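Side-chain contacts in cryptochrome DASH, chloroplastic/mitochondrial (PDB 2J4D), which binds FAD and a folate light antenna, repairs cyclobutane pyrimidine dimers in single-stranded DNA, and may also serve as a photoreceptor: residues 400-405 / 430-435; 448-453 / 492-497. One frame throughout, in Å; residues are numbered along the deposited sequence.

Contact 1: 400-405 / 430-435. With FAD (flavin-adenine dinucleotide), chain C.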
# COMPACT_ATOMS: atom_id res chain seq x y z
N PHE A 400 -2.58 -2.96 -22.08
CA PHE A 400 -1.71 -2.59 -23.19
C PHE A 400 -0.42 -3.42 -23.23
O PHE A 400 -0.03 -3.94 -24.28
CB PHE A 400 -1.34 -1.11 -23.11
CG PHE A 400 -0.55 -0.62 -24.30
CD1 PHE A 400 -1.19 -0.30 -25.49
CD2 PHE A 400 0.83 -0.50 -24.22
CE1 PHE A 400 -0.47 0.13 -26.60
CE2 PHE A 400 1.57 -0.06 -25.33
CZ PHE A 400 0.92 0.25 -26.52
N LEU A 401 0.24 -3.52 -22.08
CA LEU A 401 1.49 -4.28 -22.01
C LEU A 401 1.30 -5.74 -22.36
O LEU A 401 2.09 -6.32 -23.11
CB LEU A 401 2.10 -4.17 -20.62
CG LEU A 401 3.42 -4.94 -20.48
CD1 LEU A 401 4.38 -4.15 -19.61
CD2 LEU A 401 3.17 -6.34 -19.91
N VAL A 402 0.25 -6.33 -21.81
CA VAL A 402 -0.04 -7.74 -22.03
C VAL A 402 -0.64 -8.08 -23.39
O VAL A 402 -0.17 -8.98 -24.07
CB VAL A 402 -1.00 -8.29 -20.94
CG1 VAL A 402 -1.44 -9.70 -21.30
CG2 VAL A 402 -0.31 -8.27 -19.58
N ARG A 403 -1.68 -7.34 -23.78
CA ARG A 403 -2.38 -7.63 -25.02
C ARG A 403 -1.91 -6.92 -26.28
O ARG A 403 -1.86 -7.54 -27.35
CB ARG A 403 -3.88 -7.39 -24.80
CG ARG A 403 -4.42 -8.22 -23.64
CD ARG A 403 -5.93 -8.26 -23.59
NE ARG A 403 -6.39 -9.28 -22.64
CZ ARG A 403 -6.24 -9.18 -21.32
NH1 ARG A 403 -5.66 -8.11 -20.81
NH2 ARG A 403 -6.65 -10.16 -20.52
N ASP A 404 -1.58 -5.65 -26.18
CA ASP A 404 -1.12 -4.91 -27.35
C ASP A 404 0.36 -5.15 -27.61
O ASP A 404 0.77 -5.30 -28.76
CB ASP A 404 -1.41 -3.43 -27.18
CG ASP A 404 -2.90 -3.14 -27.17
OD1 ASP A 404 -3.56 -3.38 -28.21
OD2 ASP A 404 -3.41 -2.68 -26.12
N MET A 405 1.16 -5.19 -26.54
CA MET A 405 2.59 -5.41 -26.68
C MET A 405 2.98 -6.88 -26.61
O MET A 405 4.07 -7.26 -27.05
CB MET A 405 3.36 -4.62 -25.62
CG MET A 405 3.17 -3.13 -25.73
SD MET A 405 4.20 -2.25 -24.57
CE MET A 405 5.62 -1.94 -25.56
N GLY A 430 -1.96 -9.45 -7.50
CA GLY A 430 -3.33 -9.90 -7.60
C GLY A 430 -4.01 -9.23 -8.78
O GLY A 430 -4.55 -9.88 -9.67
N ASN A 431 -3.96 -7.90 -8.80
CA ASN A 431 -4.58 -7.16 -9.89
C ASN A 431 -3.90 -7.45 -11.23
O ASN A 431 -4.58 -7.50 -12.26
CB ASN A 431 -4.56 -5.66 -9.59
CG ASN A 431 -5.71 -5.23 -8.69
OD1 ASN A 431 -6.85 -5.12 -9.13
ND2 ASN A 431 -5.41 -5.00 -7.41
N TRP A 432 -2.58 -7.65 -11.23
CA TRP A 432 -1.89 -7.96 -12.49
C TRP A 432 -2.33 -9.32 -13.05
O TRP A 432 -2.54 -9.44 -14.26
CB TRP A 432 -0.36 -7.94 -12.32
CG TRP A 432 0.24 -6.58 -12.58
CD1 TRP A 432 0.53 -5.62 -11.65
CD2 TRP A 432 0.57 -6.02 -13.86
NE1 TRP A 432 1.00 -4.49 -12.28
CE2 TRP A 432 1.04 -4.71 -13.63
CE3 TRP A 432 0.51 -6.49 -15.17
CZ2 TRP A 432 1.44 -3.86 -14.67
CZ3 TRP A 432 0.91 -5.65 -16.21
CH2 TRP A 432 1.37 -4.35 -15.95
N THR A 433 -2.48 -10.33 -12.20
CA THR A 433 -2.91 -11.64 -12.70
C THR A 433 -4.28 -11.51 -13.33
O THR A 433 -4.56 -12.12 -14.37
CB THR A 433 -2.96 -12.73 -11.60
OG1 THR A 433 -3.91 -12.36 -10.60
CG2 THR A 433 -1.60 -12.91 -10.98
N TYR A 434 -5.15 -10.72 -12.70
CA TYR A 434 -6.49 -10.48 -13.22
C TYR A 434 -6.40 -9.83 -14.60
O TYR A 434 -6.93 -10.34 -15.58
CB TYR A 434 -7.28 -9.58 -12.27
CG TYR A 434 -8.16 -10.33 -11.31
CD1 TYR A 434 -7.65 -11.40 -10.56
CD2 TYR A 434 -9.50 -9.99 -11.15
CE1 TYR A 434 -8.46 -12.11 -9.68
CE2 TYR A 434 -10.32 -10.69 -10.26
CZ TYR A 434 -9.79 -11.75 -9.53
OH TYR A 434 -10.59 -12.44 -8.65
N GLY A 435 -5.71 -8.69 -14.66
CA GLY A 435 -5.56 -7.98 -15.91
C GLY A 435 -4.89 -8.79 -17.01
O GLY A 435 -5.21 -8.64 -18.19
PA FAD C . -9.85 4.25 -4.15
O1A FAD C . -10.03 5.47 -3.33
O2A FAD C . -10.68 4.06 -5.37
O5B FAD C . -10.06 2.94 -3.23
C5B FAD C . -9.94 3.02 -1.80
C4B FAD C . -9.02 1.89 -1.33
O4B FAD C . -9.59 0.65 -1.75
C3B FAD C . -7.62 1.91 -1.92
O3B FAD C . -6.76 2.83 -1.25
C2B FAD C . -7.23 0.47 -1.78
O2B FAD C . -6.65 0.12 -0.55
C1B FAD C . -8.54 -0.28 -2.08
N9A FAD C . -8.72 -0.70 -3.49
C8A FAD C . -9.42 -0.05 -4.48
N7A FAD C . -9.39 -0.71 -5.64
C5A FAD C . -8.65 -1.84 -5.38
C6A FAD C . -8.25 -2.92 -6.20
N6A FAD C . -8.59 -3.06 -7.48
N1A FAD C . -7.48 -3.91 -5.62
C2A FAD C . -7.11 -3.81 -4.30
N3A FAD C . -7.45 -2.80 -3.46
C4A FAD C . -8.20 -1.83 -4.05
N1 FAD C . -3.42 -1.21 -4.99
C2 FAD C . -2.53 -1.23 -3.94
O2 FAD C . -2.88 -0.89 -2.82
N3 FAD C . -1.21 -1.64 -4.19
C4 FAD C . -0.74 -2.03 -5.43
O4 FAD C . 0.44 -2.38 -5.59
C4X FAD C . -1.66 -2.01 -6.51
N5 FAD C . -1.27 -2.39 -7.81
C5X FAD C . -2.21 -2.48 -8.84
C6 FAD C . -1.84 -2.98 -10.10
C7 FAD C . -2.76 -3.08 -11.16
C7M FAD C . -2.30 -3.62 -12.50
C8 FAD C . -4.12 -2.66 -10.94
C8M FAD C . -5.18 -2.73 -12.02
C9 FAD C . -4.50 -2.16 -9.68
C9A FAD C . -3.56 -2.06 -8.60
N10 FAD C . -3.92 -1.56 -7.32
C10 FAD C . -3.00 -1.60 -6.25
C1' FAD C . -5.36 -1.36 -6.96
C2' FAD C . -5.94 0.06 -7.19
O2' FAD C . -5.65 0.49 -8.50
C3' FAD C . -5.34 1.03 -6.18
O3' FAD C . -5.57 0.57 -4.83
C4' FAD C . -5.93 2.45 -6.23
O4' FAD C . -5.67 3.04 -7.51
C5' FAD C . -5.28 3.29 -5.14
O5' FAD C . -5.83 4.62 -5.15
P FAD C . -7.02 5.13 -4.25
O1P FAD C . -6.55 4.96 -2.87
O2P FAD C . -7.34 6.53 -4.64
O3P FAD C . -8.31 4.29 -4.62

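Contact 2: 448-453 / 492-497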
# COMPACT_ATOMS: atom_id res chain seq x y z
N PHE A 448 -8.80 -3.77 -22.95
CA PHE A 448 -9.19 -2.37 -22.86
C PHE A 448 -8.83 -1.65 -24.16
O PHE A 448 -7.66 -1.59 -24.56
CB PHE A 448 -8.49 -1.68 -21.68
CG PHE A 448 -9.01 -2.12 -20.34
CD1 PHE A 448 -8.79 -3.42 -19.88
CD2 PHE A 448 -9.71 -1.23 -19.53
CE1 PHE A 448 -9.27 -3.82 -18.64
CE2 PHE A 448 -10.19 -1.63 -18.29
CZ PHE A 448 -9.97 -2.93 -17.84
N SER A 449 -9.85 -1.13 -24.84
CA SER A 449 -9.65 -0.40 -26.08
C SER A 449 -9.13 0.98 -25.74
O SER A 449 -9.82 1.77 -25.10
CB SER A 449 -10.98 -0.28 -26.83
OG SER A 449 -10.86 0.63 -27.91
N ILE A 450 -7.91 1.29 -26.16
CA ILE A 450 -7.32 2.59 -25.87
C ILE A 450 -8.19 3.75 -26.36
O ILE A 450 -8.40 4.72 -25.62
CB ILE A 450 -5.89 2.71 -26.46
CG1 ILE A 450 -4.88 2.13 -25.47
CG2 ILE A 450 -5.54 4.17 -26.73
CD1 ILE A 450 -5.17 0.71 -25.02
N PRO A 451 -8.71 3.67 -27.59
CA PRO A 451 -9.54 4.77 -28.08
C PRO A 451 -10.80 4.98 -27.25
O PRO A 451 -11.14 6.10 -26.90
CB PRO A 451 -9.86 4.35 -29.52
CG PRO A 451 -9.86 2.86 -29.44
CD PRO A 451 -8.64 2.59 -28.59
N LYS A 452 -11.49 3.89 -26.93
CA LYS A 452 -12.71 3.99 -26.13
C LYS A 452 -12.42 4.47 -24.72
O LYS A 452 -13.16 5.29 -24.17
CB LYS A 452 -13.43 2.64 -26.06
CG LYS A 452 -14.05 2.21 -27.37
CD LYS A 452 -14.82 0.91 -27.22
CE LYS A 452 -15.32 0.42 -28.57
NZ LYS A 452 -15.85 -0.97 -28.49
N GLN A 453 -11.35 3.96 -24.13
CA GLN A 453 -10.99 4.38 -22.78
C GLN A 453 -10.70 5.88 -22.79
O GLN A 453 -11.14 6.62 -21.91
CB GLN A 453 -9.78 3.59 -22.28
CG GLN A 453 -10.07 2.10 -22.09
CD GLN A 453 -11.08 1.84 -20.99
OE1 GLN A 453 -10.87 2.23 -19.84
NE2 GLN A 453 -12.19 1.19 -21.33
N VAL A 492 3.88 -0.08 -31.40
CA VAL A 492 3.13 -1.25 -31.87
C VAL A 492 1.75 -0.78 -32.30
O VAL A 492 1.27 0.26 -31.86
CB VAL A 492 2.85 -2.29 -30.76
CG1 VAL A 492 4.07 -3.14 -30.50
CG2 VAL A 492 2.39 -1.57 -29.49
N PRO A 493 1.10 -1.56 -33.16
CA PRO A 493 -0.25 -1.25 -33.64
C PRO A 493 -1.15 -1.68 -32.48
O PRO A 493 -0.72 -2.46 -31.63
CB PRO A 493 -0.38 -2.16 -34.87
CG PRO A 493 0.49 -3.35 -34.49
CD PRO A 493 1.70 -2.63 -33.97
N LEU A 494 -2.36 -1.17 -32.41
CA LEU A 494 -3.24 -1.59 -31.34
C LEU A 494 -3.81 -2.91 -31.84
O LEU A 494 -4.12 -3.04 -33.03
CB LEU A 494 -4.35 -0.57 -31.11
CG LEU A 494 -3.82 0.73 -30.48
CD1 LEU A 494 -4.93 1.77 -30.50
CD2 LEU A 494 -3.32 0.48 -29.06
N LYS A 495 -3.88 -3.88 -30.94
CA LYS A 495 -4.40 -5.19 -31.27
C LYS A 495 -5.84 -5.16 -31.78
O LYS A 495 -6.19 -6.02 -32.58
CB LYS A 495 -4.29 -6.08 -30.05
CG LYS A 495 -4.60 -7.52 -30.33
CD LYS A 495 -4.84 -8.25 -29.04
CE LYS A 495 -5.87 -9.32 -29.27
NZ LYS A 495 -5.47 -10.62 -28.70
N HIS A 496 -6.67 -4.22 -31.36
CA HIS A 496 -8.05 -4.19 -31.86
C HIS A 496 -8.61 -2.94 -32.56
O HIS A 496 -9.04 -1.96 -31.89
CB HIS A 496 -8.96 -4.63 -30.73
CG HIS A 496 -8.73 -6.06 -30.33
ND1 HIS A 496 -9.19 -7.11 -31.09
CD2 HIS A 496 -8.07 -6.62 -29.29
CE1 HIS A 496 -8.84 -8.26 -30.53
NE2 HIS A 496 -8.17 -7.99 -29.43
N GLY A 497 -8.63 -3.07 -33.91
CA GLY A 497 -9.07 -2.06 -34.90
C GLY A 497 -9.76 -0.75 -34.56
O GLY A 497 -9.46 0.04 -33.62

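Contact 1: 400-405 / 430-435
Arg403 reaches from helix 391-404 to the carbonyl oxygen of Gly435 near the end of helix 425-436 and grips it with both terminal nitrogens. The main bond, Arg403 NH1 to Gly435 O, is 2.7 Å with an N-H...O angle of 154°, meeting the oxygen almost head-on at a C=O...N angle of 173°. The second, from Arg403 NH2 to the same Gly435 O, is weak at 3.1 Å. The oxygen lies at the guanidinium edge, close to its plane; a chain extended from CG to NE carries the group there. Beside this polar bridge the join is apolar: Val402 CG2 meets Trp432 CZ3 at the ring edge, 4.4 Å away, and Leu401 comes obliquely to the same corner. The flavin methyl C7M sits over one face of the Trp432 indole, offset toward its rim, 3.4 Å from Trp432 NE1. Asn431 ND2 donates to FAD N1A (2.9 Å, nearly straight), and Asn431 OD1 accepts from FAD N6A (3.2 Å). ND2 also bonds Ser427 O, while Thr433 OG1 donates to Gly430 O (2.7 Å), which accepts Tyr434 N from the same face. Adenine and flavin met by adjacent residues fit the U-shaped FAD of the photolyase/cryptochrome pocket.

Contact 2: 448-453 / 492-497
Leu494 lays its two methyl groups against the first turn of helix 450-457, overlapping Ile450 with one branch and Pro451 with the other. The contact joins the N-terminal turn of that helix to an irregular loop, within the helical FAD-binding domain of the photolyase/cryptochrome fold. Leu494 CD2 lies 4.2 Å from Ile450 CG1, while Leu494 CD1 approaches the proline ring at Pro451 CD, 4.3 Å away. Both distances are those of ordinary van der Waals contact, and the 133 Å² buried in total marks a small, partly buried joint. The leucine CG stands roughly opposite the carbonyl carbon (chi1 -70°), and its CB already points at the helix, which lets the fork straddle two consecutive residues. Ile450 and Pro451 likewise direct their CB atoms at the loop, and the CA atoms of Ile450 and Leu494 are 8.0 Å apart. Around this joint, Trp481 touches both Pro451 and Leu494, Tyr373 packs on Leu494, and Ile376 of helix 374-386 packs on Ile450. Further along the turn, Gln453 OE1 accepts from Arg392 NH1. The first turn of the helix is formed by the backbone bond from Gln453 N to Ser449 O, 2.8 Å long.

In the fold
Contact 1 precedes contact 2 along the chain; their centres lie about 14 Å apart, both in the FAD-binding domain. Helices 425-436 and 450-457 are consecutive, whereas helix 391-404, one side of contact 1, also touches the loop of contact 2. Residues 400-404 of this helix meet the loop 492-497 directly: Asp404 OD1 lies 2.8 Å from Lys495 N, a probable hydrogen bond, and Phe400 CZ packs 3.8 Å from Val492 CG2. Tyr447 OH bonds to the same Asp404 oxygen. The resulting order runs from FAD through helix 425-436 and helix 391-404 to the chain's last modelled residues, linking the cofactor pocket with the periphery of the domain.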